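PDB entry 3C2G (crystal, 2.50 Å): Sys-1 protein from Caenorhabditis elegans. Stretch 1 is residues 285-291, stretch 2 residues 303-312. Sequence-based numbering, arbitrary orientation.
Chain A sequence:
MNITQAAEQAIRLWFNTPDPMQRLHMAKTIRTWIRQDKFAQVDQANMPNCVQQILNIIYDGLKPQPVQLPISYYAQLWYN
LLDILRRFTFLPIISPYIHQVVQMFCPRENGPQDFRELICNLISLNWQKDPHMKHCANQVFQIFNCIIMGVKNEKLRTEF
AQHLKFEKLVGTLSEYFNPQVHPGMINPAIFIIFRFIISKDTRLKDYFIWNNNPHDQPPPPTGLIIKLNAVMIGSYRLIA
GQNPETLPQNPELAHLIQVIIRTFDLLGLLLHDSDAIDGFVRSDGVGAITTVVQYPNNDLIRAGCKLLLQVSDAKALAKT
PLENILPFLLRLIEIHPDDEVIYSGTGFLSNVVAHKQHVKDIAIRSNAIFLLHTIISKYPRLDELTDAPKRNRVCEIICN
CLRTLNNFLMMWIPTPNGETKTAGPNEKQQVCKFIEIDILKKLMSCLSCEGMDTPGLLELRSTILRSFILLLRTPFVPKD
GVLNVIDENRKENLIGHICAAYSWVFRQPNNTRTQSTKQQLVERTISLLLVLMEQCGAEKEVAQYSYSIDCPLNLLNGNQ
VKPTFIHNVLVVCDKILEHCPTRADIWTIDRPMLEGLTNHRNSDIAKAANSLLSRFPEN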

# COMPACT_ATOMS: atom_id res chain seq x y z
N GLY A 285 13.89 2.70 10.01
CA GLY A 285 13.07 3.26 8.97
C GLY A 285 11.88 4.05 9.47
O GLY A 285 11.59 5.13 8.96
N VAL A 286 11.21 3.52 10.49
CA VAL A 286 9.98 4.11 11.00
C VAL A 286 10.28 5.45 11.66
O VAL A 286 9.56 6.44 11.44
CB VAL A 286 9.22 3.14 11.94
CG1 VAL A 286 8.17 3.86 12.77
CG2 VAL A 286 8.57 2.02 11.13
N GLY A 287 11.35 5.50 12.44
CA GLY A 287 11.85 6.76 12.98
C GLY A 287 12.20 7.76 11.87
O GLY A 287 11.92 8.95 11.99
N ALA A 288 12.82 7.27 10.80
CA ALA A 288 13.19 8.11 9.67
C ALA A 288 11.96 8.73 9.00
O ALA A 288 11.89 9.93 8.80
CB ALA A 288 14.01 7.31 8.68
N ILE A 289 10.98 7.90 8.68
CA ILE A 289 9.75 8.40 8.08
C ILE A 289 9.08 9.47 8.93
O ILE A 289 8.69 10.52 8.42
CB ILE A 289 8.76 7.26 7.81
CG1 ILE A 289 9.35 6.29 6.78
CG2 ILE A 289 7.44 7.81 7.29
CD1 ILE A 289 8.54 5.02 6.66
N THR A 290 8.95 9.22 10.23
CA THR A 290 8.22 10.12 11.10
C THR A 290 8.96 11.44 11.29
O THR A 290 8.30 12.48 11.44
CB THR A 290 7.79 9.48 12.46
OG1 THR A 290 8.94 9.14 13.22
CG2 THR A 290 7.00 8.21 12.22
N THR A 291 10.29 11.41 11.25
CA THR A 291 11.11 12.63 11.30
C THR A 291 10.85 13.51 10.06
O THR A 291 10.68 14.72 10.18
CB THR A 291 12.62 12.31 11.36
OG1 THR A 291 12.90 11.54 12.53
CG2 THR A 291 13.48 13.60 11.40
N ALA A 303 2.84 10.54 1.21
CA ALA A 303 3.70 9.47 0.72
C ALA A 303 4.42 8.75 1.86
O ALA A 303 4.62 7.55 1.79
CB ALA A 303 4.68 10.00 -0.31
N GLY A 304 4.81 9.50 2.88
CA GLY A 304 5.43 8.94 4.08
C GLY A 304 4.48 8.03 4.85
O GLY A 304 4.86 6.92 5.25
N CYS A 305 3.25 8.50 5.02
CA CYS A 305 2.23 7.75 5.75
C CYS A 305 1.80 6.46 5.03
O CYS A 305 1.55 5.44 5.68
CB CYS A 305 1.05 8.65 6.11
SG CYS A 305 1.53 9.95 7.35
N LYS A 306 1.76 6.52 3.70
CA LYS A 306 1.53 5.35 2.84
C LYS A 306 2.56 4.24 3.11
O LYS A 306 2.21 3.07 3.24
CB LYS A 306 1.61 5.77 1.38
CG LYS A 306 1.12 4.75 0.35
CD LYS A 306 1.57 5.18 -1.07
CE LYS A 306 0.96 4.32 -2.21
NZ LYS A 306 1.04 2.83 -2.00
N LEU A 307 3.84 4.62 3.20
CA LEU A 307 4.90 3.69 3.51
C LEU A 307 4.83 3.17 4.96
O LEU A 307 5.08 2.00 5.21
CB LEU A 307 6.26 4.33 3.21
CG LEU A 307 7.51 3.45 3.39
CD1 LEU A 307 7.50 2.20 2.50
CD2 LEU A 307 8.81 4.26 3.20
N LEU A 308 4.49 4.04 5.91
CA LEU A 308 4.25 3.63 7.28
C LEU A 308 3.18 2.56 7.32
O LEU A 308 3.36 1.53 7.96
CB LEU A 308 3.83 4.81 8.14
CG LEU A 308 4.97 5.70 8.63
CD1 LEU A 308 4.43 6.88 9.42
CD2 LEU A 308 5.96 4.92 9.46
N LEU A 309 2.07 2.79 6.62
CA LEU A 309 1.01 1.81 6.54
C LEU A 309 1.58 0.46 6.10
O LEU A 309 1.30 -0.57 6.70
CB LEU A 309 -0.07 2.29 5.56
CG LEU A 309 -1.31 1.40 5.42
CD1 LEU A 309 -2.04 1.28 6.78
CD2 LEU A 309 -2.26 1.88 4.30
N GLN A 310 2.43 0.49 5.08
CA GLN A 310 2.88 -0.72 4.44
C GLN A 310 3.75 -1.57 5.35
O GLN A 310 3.79 -2.78 5.19
CB GLN A 310 3.67 -0.35 3.20
CG GLN A 310 3.83 -1.48 2.21
CD GLN A 310 4.63 -1.04 0.98
OE1 GLN A 310 4.35 0.02 0.40
NE2 GLN A 310 5.63 -1.84 0.59
N VAL A 311 4.45 -0.93 6.28
CA VAL A 311 5.40 -1.64 7.14
C VAL A 311 4.84 -1.89 8.56
O VAL A 311 5.56 -2.39 9.44
CB VAL A 311 6.77 -0.88 7.26
CG1 VAL A 311 7.38 -0.63 5.87
CG2 VAL A 311 6.63 0.44 8.03
N SER A 312 3.57 -1.55 8.76
CA SER A 312 2.96 -1.49 10.08
C SER A 312 2.78 -2.86 10.75
O SER A 312 2.73 -2.94 11.97
CB SER A 312 1.62 -0.76 10.01
OG SER A 312 0.70 -1.47 9.20

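Helices that pack side by side often need no polar link at all; complementary apolar shapes suffice. Sys-1 offers a compact example. Its helices 285-291 and 303-311 run nearly antiparallel, at 157°, with axes 9.7 Å apart at closest approach. No hydrogen bond crosses between them, and the 276 Å² buried between the two stretches rests on van der Waals contact.

Ile-289 covers the most surface. Its CA-to-CB bond points toward the partner helix, and, with an m,t rotamer, the side chain packs against three residues of that helix: CD1 lies 3.6 Å from CD2 of Leu-307 and 3.8 Å from CD2 of Leu-308, and CG2 lies 3.5 Å from CG of Leu-308 and 3.4 Å from the carbonyl O of Gly-304. Glycine fits this last position: it leaves the backbone bare where the CA atoms of Ile-289 and Gly-304 are 5.9 Å apart, and an ideal CB there would sit tightly, 3.6 Å from CG2 of Ile-289. The carbonyl approached by this methyl is not left unpaired, since Gly-304 O accepts the helical hydrogen bond from Leu-308 N at 3.0 Å.

Leu-308 is the counterpart on the second helix. Its CA-to-CB bond points sideways, yet the m,t conformation brings the end of the side chain nearer the first helix. There its forked tip serves two further residues: CD2 lies 4.1 Å from CG1 of Val-286, and CD1 lies 4.0 Å from CG2 of Thr-290. Threonine thus offers a methyl to the contact.

Val-286 extends the apolar surface, its CG2 meeting CG2 of Val-311 at 4.0 Å. By contrast, Thr-291 makes no contact across the pair; its OG1 donates to Gly-287 O at 2.8 Å within its own helix. The principle is economical: branched aliphatic chains fill the space, and glycine leaves its backbone open to the neighbouring methyl.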